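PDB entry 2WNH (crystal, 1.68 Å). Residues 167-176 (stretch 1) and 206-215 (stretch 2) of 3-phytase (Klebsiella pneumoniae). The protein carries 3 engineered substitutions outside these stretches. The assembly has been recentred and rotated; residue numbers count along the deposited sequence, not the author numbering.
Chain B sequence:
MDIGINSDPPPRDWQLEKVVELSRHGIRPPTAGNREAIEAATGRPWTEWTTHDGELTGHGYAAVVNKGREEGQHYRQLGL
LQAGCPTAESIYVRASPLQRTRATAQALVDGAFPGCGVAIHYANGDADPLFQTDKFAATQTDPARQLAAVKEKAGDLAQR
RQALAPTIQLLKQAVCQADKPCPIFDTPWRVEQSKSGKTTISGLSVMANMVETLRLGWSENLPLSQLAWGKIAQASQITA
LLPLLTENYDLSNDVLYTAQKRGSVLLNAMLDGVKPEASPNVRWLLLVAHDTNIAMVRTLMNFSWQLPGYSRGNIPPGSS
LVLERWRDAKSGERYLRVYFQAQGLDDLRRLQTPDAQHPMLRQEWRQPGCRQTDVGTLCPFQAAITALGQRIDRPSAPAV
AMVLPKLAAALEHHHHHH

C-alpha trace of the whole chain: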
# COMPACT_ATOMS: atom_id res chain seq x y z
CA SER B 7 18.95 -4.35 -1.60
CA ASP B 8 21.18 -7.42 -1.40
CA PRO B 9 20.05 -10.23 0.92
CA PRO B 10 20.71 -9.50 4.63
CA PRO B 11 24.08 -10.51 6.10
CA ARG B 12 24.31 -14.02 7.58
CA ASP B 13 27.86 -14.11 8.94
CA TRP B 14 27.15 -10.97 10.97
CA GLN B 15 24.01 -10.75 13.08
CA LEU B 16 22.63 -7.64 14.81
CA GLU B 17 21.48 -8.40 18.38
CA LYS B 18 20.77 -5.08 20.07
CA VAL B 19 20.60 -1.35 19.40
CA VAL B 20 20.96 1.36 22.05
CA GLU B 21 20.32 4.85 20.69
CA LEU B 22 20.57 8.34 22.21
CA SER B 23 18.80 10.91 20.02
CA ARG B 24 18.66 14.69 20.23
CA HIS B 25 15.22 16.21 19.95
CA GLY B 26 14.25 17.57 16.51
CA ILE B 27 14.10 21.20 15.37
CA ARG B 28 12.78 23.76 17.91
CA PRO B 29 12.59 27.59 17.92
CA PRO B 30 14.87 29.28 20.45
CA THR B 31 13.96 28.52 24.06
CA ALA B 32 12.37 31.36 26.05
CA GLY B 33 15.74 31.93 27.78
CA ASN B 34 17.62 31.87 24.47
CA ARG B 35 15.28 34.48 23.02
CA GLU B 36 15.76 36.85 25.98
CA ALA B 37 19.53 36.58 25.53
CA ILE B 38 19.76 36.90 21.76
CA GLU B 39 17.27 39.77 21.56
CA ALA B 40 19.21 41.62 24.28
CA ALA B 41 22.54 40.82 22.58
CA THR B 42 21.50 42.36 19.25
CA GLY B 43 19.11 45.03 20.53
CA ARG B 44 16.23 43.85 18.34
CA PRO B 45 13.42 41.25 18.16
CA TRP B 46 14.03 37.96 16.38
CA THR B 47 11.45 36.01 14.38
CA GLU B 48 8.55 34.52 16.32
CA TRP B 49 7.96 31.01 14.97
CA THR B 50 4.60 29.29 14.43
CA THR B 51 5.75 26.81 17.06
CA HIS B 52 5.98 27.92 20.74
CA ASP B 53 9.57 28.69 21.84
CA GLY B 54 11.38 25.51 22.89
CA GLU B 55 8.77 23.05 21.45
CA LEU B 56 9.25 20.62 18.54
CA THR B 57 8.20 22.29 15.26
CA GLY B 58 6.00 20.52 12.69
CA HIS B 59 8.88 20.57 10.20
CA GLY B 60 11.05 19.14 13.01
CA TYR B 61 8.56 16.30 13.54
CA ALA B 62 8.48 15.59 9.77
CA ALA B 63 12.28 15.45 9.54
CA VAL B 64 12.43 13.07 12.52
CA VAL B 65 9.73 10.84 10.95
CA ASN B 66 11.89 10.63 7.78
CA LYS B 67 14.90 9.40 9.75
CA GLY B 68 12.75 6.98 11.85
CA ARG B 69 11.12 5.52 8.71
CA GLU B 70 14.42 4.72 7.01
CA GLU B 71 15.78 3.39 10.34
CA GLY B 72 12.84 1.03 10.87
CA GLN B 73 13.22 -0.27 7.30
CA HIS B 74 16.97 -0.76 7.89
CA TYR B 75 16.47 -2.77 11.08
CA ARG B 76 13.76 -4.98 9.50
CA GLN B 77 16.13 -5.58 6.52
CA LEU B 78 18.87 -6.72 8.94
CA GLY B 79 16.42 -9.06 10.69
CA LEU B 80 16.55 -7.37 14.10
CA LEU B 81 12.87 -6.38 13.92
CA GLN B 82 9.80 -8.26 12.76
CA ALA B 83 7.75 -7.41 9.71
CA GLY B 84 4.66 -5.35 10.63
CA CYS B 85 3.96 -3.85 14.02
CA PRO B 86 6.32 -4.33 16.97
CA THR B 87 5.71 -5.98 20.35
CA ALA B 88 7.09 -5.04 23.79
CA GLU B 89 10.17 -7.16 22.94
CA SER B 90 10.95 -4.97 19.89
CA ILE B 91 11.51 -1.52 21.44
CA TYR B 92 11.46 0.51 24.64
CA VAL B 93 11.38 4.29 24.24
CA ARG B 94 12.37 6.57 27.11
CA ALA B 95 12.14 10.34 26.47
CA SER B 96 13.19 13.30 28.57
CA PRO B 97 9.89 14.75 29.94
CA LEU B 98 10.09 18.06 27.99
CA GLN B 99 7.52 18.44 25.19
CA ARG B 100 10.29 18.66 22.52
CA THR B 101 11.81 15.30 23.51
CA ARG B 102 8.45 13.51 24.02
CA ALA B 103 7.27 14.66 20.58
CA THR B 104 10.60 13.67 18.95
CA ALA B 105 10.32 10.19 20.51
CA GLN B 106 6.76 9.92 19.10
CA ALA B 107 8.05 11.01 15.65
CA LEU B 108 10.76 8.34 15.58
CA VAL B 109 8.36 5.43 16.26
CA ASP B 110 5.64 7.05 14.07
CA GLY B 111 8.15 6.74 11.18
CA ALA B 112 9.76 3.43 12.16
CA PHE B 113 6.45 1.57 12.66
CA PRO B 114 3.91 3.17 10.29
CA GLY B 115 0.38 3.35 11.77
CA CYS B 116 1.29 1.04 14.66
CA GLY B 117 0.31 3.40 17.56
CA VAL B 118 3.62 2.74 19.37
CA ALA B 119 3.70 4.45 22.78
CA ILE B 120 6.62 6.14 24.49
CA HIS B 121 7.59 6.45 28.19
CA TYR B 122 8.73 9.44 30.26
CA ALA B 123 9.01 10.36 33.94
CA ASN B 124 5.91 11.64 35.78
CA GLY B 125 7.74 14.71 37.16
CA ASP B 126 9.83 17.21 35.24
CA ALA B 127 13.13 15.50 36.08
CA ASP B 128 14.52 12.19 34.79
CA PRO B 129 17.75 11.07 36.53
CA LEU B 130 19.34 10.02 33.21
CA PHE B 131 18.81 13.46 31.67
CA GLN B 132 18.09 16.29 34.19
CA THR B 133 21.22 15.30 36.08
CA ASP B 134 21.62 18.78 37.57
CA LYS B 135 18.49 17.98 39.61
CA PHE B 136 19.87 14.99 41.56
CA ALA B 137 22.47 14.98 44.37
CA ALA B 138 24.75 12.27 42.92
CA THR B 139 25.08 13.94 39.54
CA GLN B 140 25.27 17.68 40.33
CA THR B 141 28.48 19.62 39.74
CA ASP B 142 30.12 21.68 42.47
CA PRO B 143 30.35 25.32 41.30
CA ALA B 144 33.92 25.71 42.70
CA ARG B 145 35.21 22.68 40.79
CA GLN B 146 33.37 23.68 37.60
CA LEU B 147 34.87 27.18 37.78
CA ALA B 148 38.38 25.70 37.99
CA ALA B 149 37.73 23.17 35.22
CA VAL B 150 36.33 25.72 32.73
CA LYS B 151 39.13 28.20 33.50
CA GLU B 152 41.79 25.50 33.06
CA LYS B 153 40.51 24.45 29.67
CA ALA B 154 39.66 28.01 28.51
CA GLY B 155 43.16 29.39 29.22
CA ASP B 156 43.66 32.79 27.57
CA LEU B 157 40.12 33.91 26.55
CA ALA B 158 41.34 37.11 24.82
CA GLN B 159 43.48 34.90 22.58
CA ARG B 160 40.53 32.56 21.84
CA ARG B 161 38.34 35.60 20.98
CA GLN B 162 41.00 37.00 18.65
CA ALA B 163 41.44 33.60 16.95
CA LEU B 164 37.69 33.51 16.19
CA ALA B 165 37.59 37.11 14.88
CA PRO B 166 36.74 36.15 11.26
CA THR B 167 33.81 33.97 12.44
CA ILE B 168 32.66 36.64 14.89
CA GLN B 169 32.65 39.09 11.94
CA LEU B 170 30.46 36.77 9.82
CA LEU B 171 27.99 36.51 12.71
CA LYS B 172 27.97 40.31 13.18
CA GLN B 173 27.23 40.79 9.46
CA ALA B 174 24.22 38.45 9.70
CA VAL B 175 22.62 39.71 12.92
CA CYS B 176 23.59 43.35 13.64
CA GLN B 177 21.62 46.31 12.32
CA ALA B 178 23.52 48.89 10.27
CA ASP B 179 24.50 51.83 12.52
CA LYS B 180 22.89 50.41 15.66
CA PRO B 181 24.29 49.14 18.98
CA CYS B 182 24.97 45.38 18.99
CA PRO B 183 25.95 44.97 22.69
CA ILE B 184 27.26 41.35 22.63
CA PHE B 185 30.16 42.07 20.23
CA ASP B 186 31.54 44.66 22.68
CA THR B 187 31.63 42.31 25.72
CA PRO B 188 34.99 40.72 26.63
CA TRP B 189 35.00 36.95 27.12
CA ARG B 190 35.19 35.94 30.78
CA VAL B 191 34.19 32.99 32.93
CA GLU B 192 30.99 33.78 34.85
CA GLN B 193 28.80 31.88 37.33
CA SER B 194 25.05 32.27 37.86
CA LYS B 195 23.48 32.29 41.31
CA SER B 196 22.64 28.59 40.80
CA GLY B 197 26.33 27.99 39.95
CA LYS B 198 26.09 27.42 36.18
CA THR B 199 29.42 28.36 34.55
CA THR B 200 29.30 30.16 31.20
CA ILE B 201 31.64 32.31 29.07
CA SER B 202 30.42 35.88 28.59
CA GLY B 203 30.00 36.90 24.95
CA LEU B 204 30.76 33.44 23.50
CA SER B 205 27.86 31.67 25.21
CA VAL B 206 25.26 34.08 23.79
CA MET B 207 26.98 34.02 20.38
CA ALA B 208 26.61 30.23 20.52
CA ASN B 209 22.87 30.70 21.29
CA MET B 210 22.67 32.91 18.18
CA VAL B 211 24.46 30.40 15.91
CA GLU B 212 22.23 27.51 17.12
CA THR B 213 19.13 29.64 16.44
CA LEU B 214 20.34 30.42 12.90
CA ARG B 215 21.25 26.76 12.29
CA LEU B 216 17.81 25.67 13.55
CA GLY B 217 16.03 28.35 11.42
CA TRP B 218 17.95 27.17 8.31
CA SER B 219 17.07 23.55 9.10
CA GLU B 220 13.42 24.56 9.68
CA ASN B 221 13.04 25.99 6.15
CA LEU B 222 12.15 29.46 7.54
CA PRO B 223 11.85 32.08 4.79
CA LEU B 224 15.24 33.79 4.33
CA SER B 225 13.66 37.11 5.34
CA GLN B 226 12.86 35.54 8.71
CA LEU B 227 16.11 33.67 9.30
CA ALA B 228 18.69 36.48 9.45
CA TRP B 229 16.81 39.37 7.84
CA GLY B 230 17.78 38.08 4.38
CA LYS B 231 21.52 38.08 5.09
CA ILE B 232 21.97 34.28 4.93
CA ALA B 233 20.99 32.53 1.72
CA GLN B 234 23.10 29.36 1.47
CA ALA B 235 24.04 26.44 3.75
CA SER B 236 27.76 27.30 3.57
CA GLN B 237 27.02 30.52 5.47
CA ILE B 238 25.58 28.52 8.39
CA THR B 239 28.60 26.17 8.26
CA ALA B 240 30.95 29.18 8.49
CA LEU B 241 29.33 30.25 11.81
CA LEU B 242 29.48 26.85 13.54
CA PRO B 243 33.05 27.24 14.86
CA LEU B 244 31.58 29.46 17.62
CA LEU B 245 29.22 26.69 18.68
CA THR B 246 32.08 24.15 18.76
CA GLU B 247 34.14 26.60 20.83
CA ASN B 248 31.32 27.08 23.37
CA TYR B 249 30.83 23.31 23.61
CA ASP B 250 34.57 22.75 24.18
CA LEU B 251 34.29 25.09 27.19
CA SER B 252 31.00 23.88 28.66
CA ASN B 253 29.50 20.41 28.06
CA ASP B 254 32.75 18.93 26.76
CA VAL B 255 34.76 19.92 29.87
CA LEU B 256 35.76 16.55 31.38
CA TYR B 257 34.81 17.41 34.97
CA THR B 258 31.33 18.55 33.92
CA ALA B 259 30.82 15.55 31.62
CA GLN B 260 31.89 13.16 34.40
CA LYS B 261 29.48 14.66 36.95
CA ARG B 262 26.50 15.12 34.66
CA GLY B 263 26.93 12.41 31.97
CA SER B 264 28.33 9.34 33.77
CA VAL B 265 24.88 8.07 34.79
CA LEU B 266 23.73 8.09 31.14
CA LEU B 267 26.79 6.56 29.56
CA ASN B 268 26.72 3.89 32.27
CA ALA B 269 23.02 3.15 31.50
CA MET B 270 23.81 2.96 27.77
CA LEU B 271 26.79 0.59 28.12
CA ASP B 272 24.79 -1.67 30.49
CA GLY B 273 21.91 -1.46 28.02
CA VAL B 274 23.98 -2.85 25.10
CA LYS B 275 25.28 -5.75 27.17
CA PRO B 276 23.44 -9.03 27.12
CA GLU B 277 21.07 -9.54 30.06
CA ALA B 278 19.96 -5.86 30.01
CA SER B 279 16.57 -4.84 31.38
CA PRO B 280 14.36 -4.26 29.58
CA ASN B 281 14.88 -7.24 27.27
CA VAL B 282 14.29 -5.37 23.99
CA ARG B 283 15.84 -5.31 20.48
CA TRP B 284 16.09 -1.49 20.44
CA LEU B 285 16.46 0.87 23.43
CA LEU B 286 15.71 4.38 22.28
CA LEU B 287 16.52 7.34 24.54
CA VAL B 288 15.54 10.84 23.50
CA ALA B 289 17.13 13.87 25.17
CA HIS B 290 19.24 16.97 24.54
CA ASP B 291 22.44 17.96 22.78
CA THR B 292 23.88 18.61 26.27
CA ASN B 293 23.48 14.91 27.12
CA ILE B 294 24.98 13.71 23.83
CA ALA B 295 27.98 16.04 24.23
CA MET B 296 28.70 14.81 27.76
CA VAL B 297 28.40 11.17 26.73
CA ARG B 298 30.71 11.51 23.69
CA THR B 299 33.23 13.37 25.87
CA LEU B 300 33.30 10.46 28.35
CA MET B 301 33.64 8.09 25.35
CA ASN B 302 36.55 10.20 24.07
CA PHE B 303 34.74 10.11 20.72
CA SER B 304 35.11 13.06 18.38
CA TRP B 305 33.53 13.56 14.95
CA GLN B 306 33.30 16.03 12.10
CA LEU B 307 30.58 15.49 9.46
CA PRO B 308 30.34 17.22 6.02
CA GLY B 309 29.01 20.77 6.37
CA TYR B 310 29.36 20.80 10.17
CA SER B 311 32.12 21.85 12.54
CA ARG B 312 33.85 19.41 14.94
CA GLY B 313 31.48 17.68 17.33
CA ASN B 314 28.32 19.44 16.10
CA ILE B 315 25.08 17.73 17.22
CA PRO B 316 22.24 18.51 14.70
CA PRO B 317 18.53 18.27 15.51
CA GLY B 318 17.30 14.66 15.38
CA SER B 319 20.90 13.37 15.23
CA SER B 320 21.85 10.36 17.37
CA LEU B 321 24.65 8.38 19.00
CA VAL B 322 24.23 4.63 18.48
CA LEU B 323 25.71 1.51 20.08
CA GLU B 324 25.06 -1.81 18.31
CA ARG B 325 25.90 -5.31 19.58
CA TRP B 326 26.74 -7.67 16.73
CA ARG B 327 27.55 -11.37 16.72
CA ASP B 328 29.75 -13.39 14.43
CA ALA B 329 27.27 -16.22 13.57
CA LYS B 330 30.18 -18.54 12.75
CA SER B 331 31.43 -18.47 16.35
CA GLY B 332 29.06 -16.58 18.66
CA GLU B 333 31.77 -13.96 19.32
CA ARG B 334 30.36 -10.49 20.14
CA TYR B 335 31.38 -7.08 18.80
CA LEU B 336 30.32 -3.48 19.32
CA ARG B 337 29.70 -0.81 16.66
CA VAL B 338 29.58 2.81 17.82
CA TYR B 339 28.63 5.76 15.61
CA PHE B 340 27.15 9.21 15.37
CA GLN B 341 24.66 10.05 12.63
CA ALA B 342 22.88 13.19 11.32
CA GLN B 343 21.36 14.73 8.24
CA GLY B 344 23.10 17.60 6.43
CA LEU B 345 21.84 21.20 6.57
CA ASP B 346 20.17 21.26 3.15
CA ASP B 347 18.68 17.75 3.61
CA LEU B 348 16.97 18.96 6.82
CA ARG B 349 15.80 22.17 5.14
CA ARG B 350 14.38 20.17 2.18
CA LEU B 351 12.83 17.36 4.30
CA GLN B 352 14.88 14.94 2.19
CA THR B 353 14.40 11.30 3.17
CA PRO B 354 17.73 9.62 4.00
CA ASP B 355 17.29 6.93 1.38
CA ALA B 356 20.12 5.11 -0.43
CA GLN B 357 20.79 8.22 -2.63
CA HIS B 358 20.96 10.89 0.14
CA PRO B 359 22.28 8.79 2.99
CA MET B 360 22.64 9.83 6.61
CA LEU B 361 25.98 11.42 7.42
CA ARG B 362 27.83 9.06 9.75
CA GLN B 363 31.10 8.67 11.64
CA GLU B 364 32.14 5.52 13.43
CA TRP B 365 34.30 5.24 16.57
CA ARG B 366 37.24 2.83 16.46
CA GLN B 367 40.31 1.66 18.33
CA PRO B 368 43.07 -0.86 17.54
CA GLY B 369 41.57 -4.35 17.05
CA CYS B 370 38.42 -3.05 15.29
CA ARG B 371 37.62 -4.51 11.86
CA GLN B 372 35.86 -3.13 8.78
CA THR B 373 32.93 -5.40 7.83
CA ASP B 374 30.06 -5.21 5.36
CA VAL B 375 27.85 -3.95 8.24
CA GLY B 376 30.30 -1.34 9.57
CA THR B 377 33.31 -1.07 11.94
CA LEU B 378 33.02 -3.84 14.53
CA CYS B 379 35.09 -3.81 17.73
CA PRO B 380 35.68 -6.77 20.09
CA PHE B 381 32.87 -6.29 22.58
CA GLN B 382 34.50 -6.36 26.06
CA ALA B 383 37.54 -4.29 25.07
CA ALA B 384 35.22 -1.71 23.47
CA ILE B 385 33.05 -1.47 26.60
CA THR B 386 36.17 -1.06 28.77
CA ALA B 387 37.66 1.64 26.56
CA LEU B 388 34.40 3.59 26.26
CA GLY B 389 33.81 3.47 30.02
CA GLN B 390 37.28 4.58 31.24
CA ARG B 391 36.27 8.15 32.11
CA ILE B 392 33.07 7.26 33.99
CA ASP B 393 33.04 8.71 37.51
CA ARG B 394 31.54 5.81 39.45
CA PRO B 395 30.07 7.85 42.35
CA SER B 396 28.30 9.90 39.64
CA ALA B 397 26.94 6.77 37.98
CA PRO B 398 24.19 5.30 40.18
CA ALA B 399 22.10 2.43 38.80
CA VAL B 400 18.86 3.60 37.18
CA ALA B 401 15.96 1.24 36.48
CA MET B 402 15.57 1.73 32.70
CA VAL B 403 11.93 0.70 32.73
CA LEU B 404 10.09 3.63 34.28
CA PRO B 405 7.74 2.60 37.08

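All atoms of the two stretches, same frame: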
# COMPACT_ATOMS: atom_id res chain seq x y z
N THR B 167 35.13 34.57 12.22
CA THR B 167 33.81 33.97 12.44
C THR B 167 32.88 34.95 13.16
O THR B 167 31.72 35.12 12.79
CB THR B 167 33.95 32.66 13.25
OG1 THR B 167 34.87 31.78 12.59
CG2 THR B 167 32.57 31.96 13.40
N ILE B 168 33.42 35.63 14.18
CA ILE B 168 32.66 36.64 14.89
C ILE B 168 32.14 37.71 13.91
O ILE B 168 31.00 38.13 14.01
CB ILE B 168 33.49 37.28 16.05
CG1 ILE B 168 33.87 36.17 17.06
CG2 ILE B 168 32.70 38.40 16.74
CD1 ILE B 168 34.96 36.57 18.08
N GLN B 169 33.00 38.09 12.96
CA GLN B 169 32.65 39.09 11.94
C GLN B 169 31.50 38.63 11.03
O GLN B 169 30.55 39.39 10.78
CB GLN B 169 33.91 39.48 11.15
CG GLN B 169 33.69 40.48 10.01
CD GLN B 169 32.97 41.77 10.42
OE1 GLN B 169 33.18 42.31 11.52
NE2 GLN B 169 32.12 42.28 9.52
N LEU B 170 31.56 37.38 10.58
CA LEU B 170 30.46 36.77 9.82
C LEU B 170 29.15 36.78 10.59
O LEU B 170 28.10 37.07 10.01
CB LEU B 170 30.80 35.36 9.36
CG LEU B 170 31.98 35.19 8.39
CD1 LEU B 170 32.18 33.72 8.13
CD2 LEU B 170 31.76 35.94 7.08
N LEU B 171 29.19 36.46 11.89
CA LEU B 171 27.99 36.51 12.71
C LEU B 171 27.45 37.94 12.83
O LEU B 171 26.25 38.16 12.70
CB LEU B 171 28.21 35.88 14.10
CG LEU B 171 27.00 35.84 15.05
CD1 LEU B 171 25.83 34.96 14.50
CD2 LEU B 171 27.39 35.39 16.43
N LYS B 172 28.35 38.90 13.07
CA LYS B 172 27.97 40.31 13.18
C LYS B 172 27.25 40.78 11.92
O LYS B 172 26.19 41.41 12.00
CB LYS B 172 29.20 41.18 13.45
CG LYS B 172 28.84 42.56 13.99
CD LYS B 172 30.09 43.38 14.29
CE LYS B 172 29.74 44.67 15.04
NZ LYS B 172 30.95 45.23 15.75
N GLN B 173 27.83 40.45 10.76
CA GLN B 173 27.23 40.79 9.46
C GLN B 173 25.80 40.28 9.30
O GLN B 173 24.95 40.94 8.68
CB GLN B 173 28.07 40.22 8.33
CG GLN B 173 29.37 40.95 8.07
CD GLN B 173 30.29 40.20 7.11
OE1 GLN B 173 31.49 40.47 7.06
NE2 GLN B 173 29.74 39.24 6.37
N ALA B 174 25.53 39.09 9.85
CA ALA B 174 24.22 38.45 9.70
C ALA B 174 23.18 39.05 10.63
O ALA B 174 22.01 39.17 10.25
CB ALA B 174 24.35 36.93 9.92
N VAL B 175 23.58 39.42 11.84
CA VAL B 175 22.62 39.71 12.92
C VAL B 175 22.55 41.17 13.43
O VAL B 175 21.57 41.55 14.08
CB VAL B 175 22.77 38.74 14.14
CG1 VAL B 175 22.80 37.27 13.67
CG2 VAL B 175 24.01 39.07 14.98
N CYS B 176 23.56 41.97 13.13
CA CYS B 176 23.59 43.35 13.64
C CYS B 176 23.00 44.33 12.64
O CYS B 176 23.25 44.22 11.44
CB CYS B 176 25.01 43.76 14.03
SG CYS B 176 25.64 42.76 15.41
N VAL B 206 26.41 33.50 24.49
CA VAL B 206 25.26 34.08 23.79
C VAL B 206 25.46 34.01 22.27
O VAL B 206 24.52 33.73 21.54
CB VAL B 206 24.90 35.49 24.29
CG1 VAL B 206 23.68 36.04 23.54
CG2 VAL B 206 24.59 35.45 25.79
N MET B 207 26.69 34.22 21.80
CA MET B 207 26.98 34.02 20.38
C MET B 207 26.63 32.60 19.94
O MET B 207 26.07 32.40 18.86
CB MET B 207 28.43 34.32 20.05
CG MET B 207 28.69 35.82 19.92
SD MET B 207 30.40 36.16 19.51
CE MET B 207 30.95 36.96 21.01
N ALA B 208 26.96 31.63 20.79
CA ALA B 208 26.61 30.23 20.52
C ALA B 208 25.09 30.03 20.45
O ALA B 208 24.62 29.29 19.57
CB ALA B 208 27.25 29.31 21.58
N ASN B 209 24.34 30.68 21.35
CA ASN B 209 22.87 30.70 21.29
C ASN B 209 22.39 31.24 19.94
O ASN B 209 21.40 30.76 19.38
CB ASN B 209 22.25 31.62 22.37
CG ASN B 209 22.39 31.10 23.80
OD1 ASN B 209 22.35 31.90 24.75
ND2 ASN B 209 22.51 29.78 23.96
N MET B 210 23.05 32.30 19.46
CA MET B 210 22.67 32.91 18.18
C MET B 210 22.90 31.96 17.01
O MET B 210 22.03 31.79 16.16
CB MET B 210 23.41 34.23 17.97
CG MET B 210 22.93 35.35 18.86
SD MET B 210 23.93 36.84 18.55
CE MET B 210 25.15 36.67 19.79
N VAL B 211 24.09 31.35 16.96
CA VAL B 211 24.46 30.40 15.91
C VAL B 211 23.53 29.17 15.89
O VAL B 211 23.08 28.76 14.83
CB VAL B 211 25.93 29.99 16.02
CG1 VAL B 211 26.27 28.79 15.12
CG2 VAL B 211 26.82 31.19 15.69
N GLU B 212 23.23 28.60 17.05
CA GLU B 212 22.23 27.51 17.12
C GLU B 212 20.88 27.93 16.56
O GLU B 212 20.27 27.19 15.77
CB GLU B 212 22.08 27.00 18.55
CG GLU B 212 21.16 25.75 18.69
CD GLU B 212 21.73 24.48 18.04
OE1 GLU B 212 22.96 24.29 18.00
OE2 GLU B 212 20.90 23.64 17.58
N THR B 213 20.41 29.12 16.95
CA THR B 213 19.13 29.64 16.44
C THR B 213 19.12 29.78 14.90
O THR B 213 18.13 29.42 14.24
CB THR B 213 18.76 30.98 17.12
OG1 THR B 213 18.75 30.81 18.55
CG2 THR B 213 17.40 31.49 16.64
N LEU B 214 20.22 30.30 14.35
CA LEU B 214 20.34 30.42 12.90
C LEU B 214 20.38 29.05 12.24
O LEU B 214 19.71 28.83 11.23
CB LEU B 214 21.55 31.28 12.52
CG LEU B 214 21.47 32.73 13.04
CD1 LEU B 214 22.80 33.41 12.76
CD2 LEU B 214 20.34 33.52 12.40
N ARG B 215 21.16 28.13 12.81
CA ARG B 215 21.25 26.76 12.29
C ARG B 215 19.88 26.08 12.30
O ARG B 215 19.50 25.41 11.33
CB ARG B 215 22.24 25.92 13.10
CG ARG B 215 22.27 24.44 12.67
CD ARG B 215 21.33 23.58 13.55
NE ARG B 215 22.01 23.25 14.81
CZ ARG B 215 23.01 22.37 14.89
NH1 ARG B 215 23.43 21.73 13.82
NH2 ARG B 215 23.60 22.15 16.06

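A single leucine is the centre of this contact: the side chain of L171 sits as a knob in a hole formed by M207, M210, V211 and L214, and it touches all four. Of the 317 Å² buried between the two stretches, counted on both sides, L171 alone accounts for 92 Å², the largest share of any residue. Its CA-to-CB bond points toward the other helix, and its CA lies 7.7 Å from the CA of V211, the nearest pair of CA atoms across the contact.

With L171 in its rotamer (chi1 -179°, t; chi2 64°, p), CD2 is the closer methyl to M207 and CD1 to L214, while both lie near M210 and V211. The closest approaches are CD2 to CG of M207 at 3.7 Å and to CE of M210 at 4.2 Å, and CD1 to CD1 of L214 at 3.8 Å and to CG2 of V211 at 4.1 Å. These are van der Waals distances between apolar atoms, and no hydrogen bond crosses between the stretches. Packing of hydrocarbon and thioether groups is therefore what the geometry records.

One helical turn to each side, I168 and V175 extend the contact. I168 has its CA-to-CB bond sideways to the partner and makes one approach, CG2 to SD of M207 at 4.2 Å. V175 points toward the partner and reaches two residues: its CG2 is 4.2 Å from SD of M210, and its CG1 is 4.0 Å from CD1 of L214. The spacing 168, 171, 175 follows the three-and-four rhythm of a helix face, as does 207, 210, 211, 214 on the other side. The helix axes cross at 61° and come no closer than 11.4 Å, a separation bridged by side chains. A174 also points toward the partner, but its CB comes no closer than 4.8 Å, to CD1 of L214.

Side-chain hydrogen bonds between residues of these stretches each stay within one helix. In stretch 1, NE2 of Q169 donates to OE1 of Q173 at 3.1 Å with an N-H...O angle of 167°, linking exposed residues one turn apart. In stretch 2, OG1 of T213 donates to the backbone O of N209 at 2.8 Å. R215 meets the carboxylate of E212 in a two-pronged arrangement, NH2 to OE1 and NE to OE2, each at 3.0 Å, both hydrogen bonds being part of one salt bridge; both residues are buried, and both also hydrogen-bond elsewhere in the structure.

The first helix ends close to the contact. N of C176 still bonds to O of K172 at 2.9 Å, but its psi of 137° leaves the helical range.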